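Local structure of putative hydantoin racemase (Klebsiella pneumoniae subsp. pneumoniae, 3QVK) at residues R3-N8 / L34-R39; H73-F78 / G92-I97; T117-L122 / A143-V148. The protein probably catalyses the interconversion of D- and L-5-monosubstituted hydantoins, such as the 5-benzyl and 5-isobutyl compounds. All coordinates share one frame; numbering follows the deposited sequence.

In the fold
From the N terminus, contact 1 closes the first beta-alpha-beta unit, setting strand 31-36 beside strand 2-7 after helix 13-26. Contact 2 does the same for strands 72-75 and 94-96 across helix 83-89. Contact 3 joins the loops that follow strands 112-116 and 138-143, neighbours in a second parallel sheet, with helix 122-132 between them. The three loops follow one another without nesting or crossing. Contacts 1 and 2 share one sheet: Ile7 N lies 2.7 Å from Val74 O, probably hydrogen-bonded. Contact 3 lies about 21 Å from contact 2, centre to centre, yet both touch the bound 2AL, which thus lies between the loops at the ends of the two sheets.

Contact 1 of 3, residues R3-N8 / L34-R39; sequences RIQVIN and LAVCPR
Ile4 and Val6 meet Leu34 and Val36 in a parallel strand pair, and four backbone bonds satisfy the facing peptides. Leu34 N gives a practically straight bond to Ile4 O (2.9 Å, 179°), while Val6 N reaches Leu34 O at a more bent 139°, from above the carbonyl plane. Val36 N then donates to Val6 O, and Asn8 N to Val36 O at 2.8 Å, which carries the pairing one residue past the end of strand 2-7. Asn8 O receives a CA-H contact from Cys37 CA at 3.4 Å and also lies against Pro38 CD. The Gln5 chain runs out extended past Val36 at about a right angle, its CG trans to the backbone N (chi1 -173°), and places NE2 3.7 Å from Val36 CG2. Its buried amide is satisfied at both ends: NE2 by Gln61 O and OE1 by His73 ND1. On the same face, Ile7 CG1 packs on Val36 CG2 at 3.8 Å. The Asn8 amide nitrogen is held by Asn10 OD1 and Thr16 OG1. Helix 48-68 covers the face of Gln5, Ile7, Leu34 and Val36, helix 13-26 packs on Val6 and Asn8, and strand 72-75 flanks strand 2-7.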
# COMPACT_ATOMS: atom_id res chain seq x y z
N ARG A 3 34.39 -15.66 -11.34
CA ARG A 3 33.96 -16.90 -10.71
C ARG A 3 32.71 -16.67 -9.87
O ARG A 3 32.71 -15.88 -8.92
CB ARG A 3 35.08 -17.50 -9.86
CG ARG A 3 36.26 -18.02 -10.66
CD ARG A 3 37.16 -18.89 -9.80
NE ARG A 3 37.79 -18.14 -8.72
CZ ARG A 3 38.13 -18.65 -7.54
NH1 ARG A 3 37.88 -19.92 -7.26
NH2 ARG A 3 38.70 -17.87 -6.63
N ILE A 4 31.63 -17.37 -10.23
CA ILE A 4 30.35 -17.23 -9.54
C ILE A 4 29.96 -18.54 -8.86
O ILE A 4 29.83 -19.58 -9.52
CB ILE A 4 29.22 -16.78 -10.51
CG1 ILE A 4 29.62 -15.51 -11.26
CG2 ILE A 4 27.90 -16.58 -9.74
CD1 ILE A 4 28.70 -15.13 -12.40
N GLN A 5 29.78 -18.48 -7.54
CA GLN A 5 29.33 -19.62 -6.76
C GLN A 5 27.81 -19.70 -6.79
O GLN A 5 27.12 -18.84 -6.22
CB GLN A 5 29.83 -19.52 -5.32
CG GLN A 5 29.55 -20.75 -4.47
CD GLN A 5 29.78 -20.53 -2.99
OE1 GLN A 5 29.43 -19.48 -2.44
NE2 GLN A 5 30.36 -21.52 -2.32
N VAL A 6 27.28 -20.73 -7.45
CA VAL A 6 25.84 -20.95 -7.50
C VAL A 6 25.47 -22.00 -6.45
O VAL A 6 25.81 -23.18 -6.58
CB VAL A 6 25.36 -21.38 -8.91
CG1 VAL A 6 23.85 -21.51 -8.94
CG2 VAL A 6 25.82 -20.36 -9.96
N ILE A 7 24.78 -21.55 -5.41
CA ILE A 7 24.44 -22.40 -4.27
C ILE A 7 23.02 -22.93 -4.37
O ILE A 7 22.06 -22.16 -4.33
CB ILE A 7 24.61 -21.65 -2.92
CG1 ILE A 7 26.00 -21.02 -2.81
CG2 ILE A 7 24.34 -22.59 -1.74
CD1 ILE A 7 26.11 -19.94 -1.76
N ASN A 8 22.90 -24.24 -4.52
CA ASN A 8 21.62 -24.92 -4.32
C ASN A 8 21.42 -25.07 -2.82
O ASN A 8 22.20 -25.76 -2.16
CB ASN A 8 21.62 -26.28 -5.02
CG ASN A 8 20.31 -27.05 -4.82
OD1 ASN A 8 19.29 -26.47 -4.46
ND2 ASN A 8 20.35 -28.35 -5.07
N LEU A 34 30.71 -22.26 -10.13
CA LEU A 34 30.96 -23.19 -9.04
C LEU A 34 29.63 -23.63 -8.44
O LEU A 34 29.10 -22.99 -7.52
CB LEU A 34 31.86 -22.56 -7.97
CG LEU A 34 33.35 -22.32 -8.27
CD1 LEU A 34 33.58 -21.03 -9.06
CD2 LEU A 34 34.15 -22.29 -6.97
N ALA A 35 29.07 -24.71 -8.98
CA ALA A 35 27.78 -25.24 -8.53
C ALA A 35 27.96 -26.09 -7.27
O ALA A 35 28.63 -27.12 -7.30
CB ALA A 35 27.11 -26.03 -9.63
N VAL A 36 27.35 -25.65 -6.17
CA VAL A 36 27.50 -26.31 -4.88
C VAL A 36 26.17 -26.50 -4.14
O VAL A 36 25.15 -25.91 -4.51
CB VAL A 36 28.49 -25.56 -3.94
CG1 VAL A 36 29.92 -25.63 -4.48
CG2 VAL A 36 28.06 -24.11 -3.72
N CYS A 37 26.20 -27.34 -3.11
CA CYS A 37 25.07 -27.52 -2.20
C CYS A 37 25.62 -27.76 -0.78
O CYS A 37 26.79 -28.12 -0.64
CB CYS A 37 24.18 -28.68 -2.66
SG CYS A 37 24.99 -30.29 -2.72
N PRO A 38 24.78 -27.56 0.26
CA PRO A 38 25.28 -27.71 1.63
C PRO A 38 25.64 -29.16 1.96
O PRO A 38 25.08 -30.09 1.38
CB PRO A 38 24.09 -27.26 2.49
CG PRO A 38 23.17 -26.54 1.57
CD PRO A 38 23.36 -27.20 0.25
N ARG A 39 26.58 -29.33 2.89
CA ARG A 39 26.98 -30.65 3.37
C ARG A 39 25.89 -31.26 4.26
O ARG A 39 25.71 -32.48 4.28
CB ARG A 39 28.30 -30.57 4.14

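Contact 2 of 3, residues H73-F78 / G92-I97; sequences HVIASF and GPVIGI. Unlike the reference sequence in segment 73-78: Ser77 (reference Cys). With 2AL (1-(2,5-dioxo-2,5-dihydro-1H-imidazol-4-yl)urea), chain C.
His73 and Ile75 alternate with Pro93, Ile95 and Ile97 in a ladder of four backbone hydrogen bonds between parallel strands. His73 N donates to Pro93 O (2.8 Å), Ile95 N to His73 O, Ile75 N to Ile95 O, and Ile97 N to Ile75 O at 3.1 Å. A water in the plane of the His73 ring, at its edge, links NE2 (2.8 Å), the nitrogen not bonded to Gln5, to Gly92 N. Apolar side chains meet on both faces. Val94 divides its methyls between Ile75 and the His73 ring: Ile75 CD1 lies 3.7 Å from Val94 CG1, and CG2 approaches the ring obliquely. On the opposite face, Val74 CG1 meets Ile97 CG2 at 3.8 Å. Ile97 covers the end of the ladder: with chi1 at 63°, CG1 lies between its backbone N and carbonyl carbon, bringing it to 3.5 Å from O of Ser77, a cysteine in the reference sequence, while CD1 packs on the Ala76 backbone. Phe78 N gives a fairly straight bond (163°) to O5 of 2AL, 3.0 Å away. The whole is a beta-alpha-beta unit across helix 83-89, with the ligand held beyond the C-terminal end of strand 72-75, as is usual in parallel alpha/beta folds.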
# COMPACT_ATOMS: atom_id res chain seq x y z
N HIS A 73 27.73 -14.55 -5.69
CA HIS A 73 26.98 -15.72 -5.24
C HIS A 73 25.55 -15.71 -5.76
O HIS A 73 24.95 -14.65 -5.95
CB HIS A 73 26.94 -15.77 -3.71
CG HIS A 73 28.29 -15.63 -3.06
ND1 HIS A 73 29.03 -16.71 -2.65
CD2 HIS A 73 29.01 -14.53 -2.73
CE1 HIS A 73 30.16 -16.29 -2.10
NE2 HIS A 73 30.17 -14.97 -2.14
N VAL A 74 25.01 -16.91 -5.98
CA VAL A 74 23.61 -17.10 -6.36
C VAL A 74 22.94 -18.07 -5.39
O VAL A 74 23.48 -19.15 -5.10
CB VAL A 74 23.48 -17.61 -7.82
CG1 VAL A 74 22.04 -18.03 -8.13
CG2 VAL A 74 23.94 -16.55 -8.82
N ILE A 75 21.78 -17.68 -4.87
CA ILE A 75 20.97 -18.56 -4.02
C ILE A 75 19.88 -19.20 -4.88
O ILE A 75 18.92 -18.54 -5.29
CB ILE A 75 20.39 -17.82 -2.80
CG1 ILE A 75 21.53 -17.26 -1.94
CG2 ILE A 75 19.50 -18.75 -1.97
CD1 ILE A 75 21.08 -16.38 -0.79
N ALA A 76 20.05 -20.50 -5.16
CA ALA A 76 19.30 -21.17 -6.21
C ALA A 76 18.06 -21.97 -5.78
O ALA A 76 17.84 -23.09 -6.24
CB ALA A 76 20.23 -22.04 -7.06
N SER A 77 17.26 -21.39 -4.89
CA SER A 77 15.90 -21.88 -4.64
C SER A 77 14.93 -20.71 -4.54
O SER A 77 15.29 -19.63 -4.06
CB SER A 77 15.84 -22.78 -3.39
OG SER A 77 15.90 -22.02 -2.20
N PHE A 78 13.70 -20.94 -4.98
CA PHE A 78 12.73 -19.86 -5.22
C PHE A 78 12.25 -19.11 -3.97
O PHE A 78 11.53 -18.12 -4.08
CB PHE A 78 11.53 -20.40 -6.02
CG PHE A 78 10.72 -19.32 -6.70
CD1 PHE A 78 11.23 -18.63 -7.79
CD2 PHE A 78 9.44 -19.01 -6.24
CE1 PHE A 78 10.48 -17.63 -8.42
CE2 PHE A 78 8.69 -18.02 -6.86
CZ PHE A 78 9.21 -17.33 -7.95
N GLY A 92 31.33 -10.17 -2.21
CA GLY A 92 30.71 -10.06 -3.53
C GLY A 92 29.19 -10.07 -3.43
O GLY A 92 28.64 -10.45 -2.40
N PRO A 93 28.50 -9.65 -4.51
CA PRO A 93 27.04 -9.60 -4.53
C PRO A 93 26.39 -10.98 -4.41
O PRO A 93 26.93 -11.97 -4.91
CB PRO A 93 26.72 -8.98 -5.89
CG PRO A 93 27.92 -9.26 -6.73
CD PRO A 93 29.08 -9.17 -5.78
N VAL A 94 25.24 -11.03 -3.74
CA VAL A 94 24.46 -12.26 -3.59
C VAL A 94 23.07 -12.03 -4.18
O VAL A 94 22.34 -11.14 -3.73
CB VAL A 94 24.35 -12.71 -2.12
CG1 VAL A 94 23.69 -14.08 -2.02
CG2 VAL A 94 25.72 -12.75 -1.45
N ILE A 95 22.71 -12.84 -5.17
CA ILE A 95 21.43 -12.70 -5.87
C ILE A 95 20.58 -13.95 -5.71
O ILE A 95 21.04 -15.07 -5.95
CB ILE A 95 21.64 -12.40 -7.39
CG1 ILE A 95 22.62 -11.24 -7.62
CG2 ILE A 95 20.29 -12.14 -8.09
CD1 ILE A 95 22.19 -9.89 -7.03
N GLY A 96 19.33 -13.77 -5.28
CA GLY A 96 18.37 -14.87 -5.20
C GLY A 96 17.73 -15.11 -6.55
O GLY A 96 17.61 -14.19 -7.36
N ILE A 97 17.30 -16.35 -6.79
CA ILE A 97 16.70 -16.69 -8.09
C ILE A 97 15.26 -16.19 -8.26
O ILE A 97 14.84 -15.90 -9.37
CB ILE A 97 16.83 -18.20 -8.45
CG1 ILE A 97 16.08 -19.09 -7.45
CG2 ILE A 97 18.30 -18.60 -8.59
CD1 ILE A 97 15.64 -20.43 -8.03
C4 2AL C . 12.17 -24.61 -4.04
C5 2AL C . 13.21 -24.56 -4.95
O5 2AL C . 13.34 -23.74 -5.86
N7 2AL C . 14.07 -25.53 -4.66
C8 2AL C . 13.55 -26.17 -3.60
O8 2AL C . 14.08 -27.14 -3.06
N9 2AL C . 12.40 -25.63 -3.21
N3 2AL C . 11.11 -23.80 -3.98
C2 2AL C . 10.00 -24.01 -4.69
N1 2AL C . 9.97 -25.06 -5.51
O2 2AL C . 9.04 -23.24 -4.60
O HOH W 1 31.98 -13.07 -1.16

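Contact 3 of 3, residues T117-L122 / A143-V148; sequences TLPRTL and AIDLPV. With 2AL (1-(2,5-dioxo-2,5-dihydro-1H-imidazol-4-yl)urea), chain C.
Ala143 begins the contact by setting its CB against the Leu118-Pro119 peptide, 3.6 Å from Pro119 N, while Leu122 CD1 touches the same methyl at 4.1 Å. A chi1 of 57° tucks Ile144 CG1 over its own backbone and lays it 3.5 Å from Thr117 O. Thr117 O also accepts a weak bond from Asp145 N (2.9 Å, 124°). Asp145 has left-handed backbone angles where the chain turns, and its side chain crosses Pro119 at about a right angle, OD2 coming to 3.6 Å from Pro119 CD. Leu146 contributes its carbonyl oxygen, 3.6 Å from Leu118 CG, whereas its side chain packs on helix 157-172. Finally Val148, its backbone N bonded to Glu46, brings CG2 to 3.4 Å from Thr117 OG1 and sets CG1 against C8 and O8 of 2AL. Thr117 OG1 takes a weak bond from N1 of the ligand at 3.2 Å. Within 117-122, Leu118 O is gripped by both the amide and the hydroxyl of Thr121. The interface therefore relies mainly on van der Waals contact, with polar support that is weak across it, and it shapes a ligand-pocket wall in which one hydroxyl and one valine meet the urea end.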
# COMPACT_ATOMS: atom_id res chain seq x y z
N THR A 117 5.69 -25.14 -7.48
CA THR A 117 5.51 -26.57 -7.20
C THR A 117 4.30 -26.88 -6.30
O THR A 117 3.26 -27.31 -6.79
CB THR A 117 6.79 -27.18 -6.58
OG1 THR A 117 7.14 -26.47 -5.39
CG2 THR A 117 7.95 -27.11 -7.57
N LEU A 118 4.46 -26.67 -5.00
CA LEU A 118 3.43 -27.01 -4.02
C LEU A 118 2.60 -25.80 -3.59
O LEU A 118 3.12 -24.69 -3.54
CB LEU A 118 4.06 -27.66 -2.78
CG LEU A 118 4.47 -29.14 -2.83
CD1 LEU A 118 5.18 -29.52 -1.55
CD2 LEU A 118 3.27 -30.06 -3.06
N PRO A 119 1.30 -26.02 -3.29
CA PRO A 119 0.42 -24.97 -2.78
C PRO A 119 0.95 -24.26 -1.53
O PRO A 119 0.76 -23.05 -1.39
CB PRO A 119 -0.87 -25.73 -2.44
CG PRO A 119 -0.89 -26.85 -3.41
CD PRO A 119 0.55 -27.26 -3.58
N ARG A 120 1.61 -24.99 -0.64
CA ARG A 120 2.11 -24.42 0.62
C ARG A 120 3.32 -23.49 0.45
O ARG A 120 3.70 -22.78 1.38
CB ARG A 120 2.39 -25.51 1.66
CG ARG A 120 3.60 -26.40 1.37
CD ARG A 120 3.85 -27.36 2.53
NE ARG A 120 4.01 -26.66 3.81
CZ ARG A 120 4.09 -27.26 5.00
NH1 ARG A 120 4.02 -28.58 5.10
NH2 ARG A 120 4.22 -26.53 6.09
N THR A 121 3.92 -23.48 -0.74
CA THR A 121 5.04 -22.58 -1.04
C THR A 121 4.55 -21.24 -1.61
O THR A 121 5.33 -20.29 -1.70
CB THR A 121 6.08 -23.22 -2.00
OG1 THR A 121 5.48 -23.46 -3.28
CG2 THR A 121 6.62 -24.52 -1.44
N LEU A 122 3.28 -21.18 -1.98
CA LEU A 122 2.68 -19.97 -2.56
C LEU A 122 2.78 -18.76 -1.62
O LEU A 122 3.11 -17.66 -2.07
CB LEU A 122 1.23 -20.21 -2.98
CG LEU A 122 0.95 -21.08 -4.21
CD1 LEU A 122 -0.51 -21.50 -4.24
CD2 LEU A 122 1.34 -20.37 -5.50
N ALA A 143 0.24 -23.12 -8.49
CA ALA A 143 1.01 -24.29 -8.08
C ALA A 143 0.52 -25.53 -8.82
O ALA A 143 -0.69 -25.70 -9.03
CB ALA A 143 0.91 -24.49 -6.58
N ILE A 144 1.45 -26.40 -9.21
CA ILE A 144 1.12 -27.61 -9.97
C ILE A 144 0.72 -28.80 -9.09
O ILE A 144 0.35 -29.86 -9.60
CB ILE A 144 2.26 -28.02 -10.95
CG1 ILE A 144 3.59 -28.24 -10.20
CG2 ILE A 144 2.41 -26.98 -12.06
CD1 ILE A 144 4.63 -29.03 -10.98
N ASP A 145 0.80 -28.61 -7.77
CA ASP A 145 0.44 -29.61 -6.76
C ASP A 145 1.24 -30.92 -6.86
O ASP A 145 0.70 -32.02 -6.75
CB ASP A 145 -1.08 -29.88 -6.74
CG ASP A 145 -1.56 -30.49 -5.42
OD1 ASP A 145 -2.73 -30.93 -5.37
OD2 ASP A 145 -0.78 -30.53 -4.45
N LEU A 146 2.55 -30.77 -7.08
CA LEU A 146 3.48 -31.89 -7.02
C LEU A 146 4.69 -31.48 -6.18
O LEU A 146 5.06 -30.30 -6.17
CB LEU A 146 3.93 -32.31 -8.42
CG LEU A 146 2.96 -33.06 -9.34
CD1 LEU A 146 3.63 -33.36 -10.67
CD2 LEU A 146 2.45 -34.35 -8.70
N PRO A 147 5.32 -32.45 -5.48
CA PRO A 147 6.52 -32.14 -4.69
C PRO A 147 7.65 -31.59 -5.56
O PRO A 147 7.69 -31.86 -6.76
CB PRO A 147 6.91 -33.51 -4.10
CG PRO A 147 6.20 -34.52 -4.94
CD PRO A 147 4.93 -33.86 -5.35
N VAL A 148 8.54 -30.81 -4.95
CA VAL A 148 9.64 -30.16 -5.66
C VAL A 148 10.47 -31.14 -6.50
O VAL A 148 10.79 -30.87 -7.66
CB VAL A 148 10.55 -29.36 -4.68
CG1 VAL A 148 11.81 -28.85 -5.38
CG2 VAL A 148 9.78 -28.20 -4.07
C4 2AL C . 12.17 -24.61 -4.04
C5 2AL C . 13.21 -24.56 -4.95
O5 2AL C . 13.34 -23.74 -5.86
N7 2AL C . 14.07 -25.53 -4.66
C8 2AL C . 13.55 -26.17 -3.60
O8 2AL C . 14.08 -27.14 -3.06
N9 2AL C . 12.40 -25.63 -3.21
N3 2AL C . 11.11 -23.80 -3.98
C2 2AL C . 10.00 -24.01 -4.69
N1 2AL C . 9.97 -25.06 -5.51
O2 2AL C . 9.04 -23.24 -4.60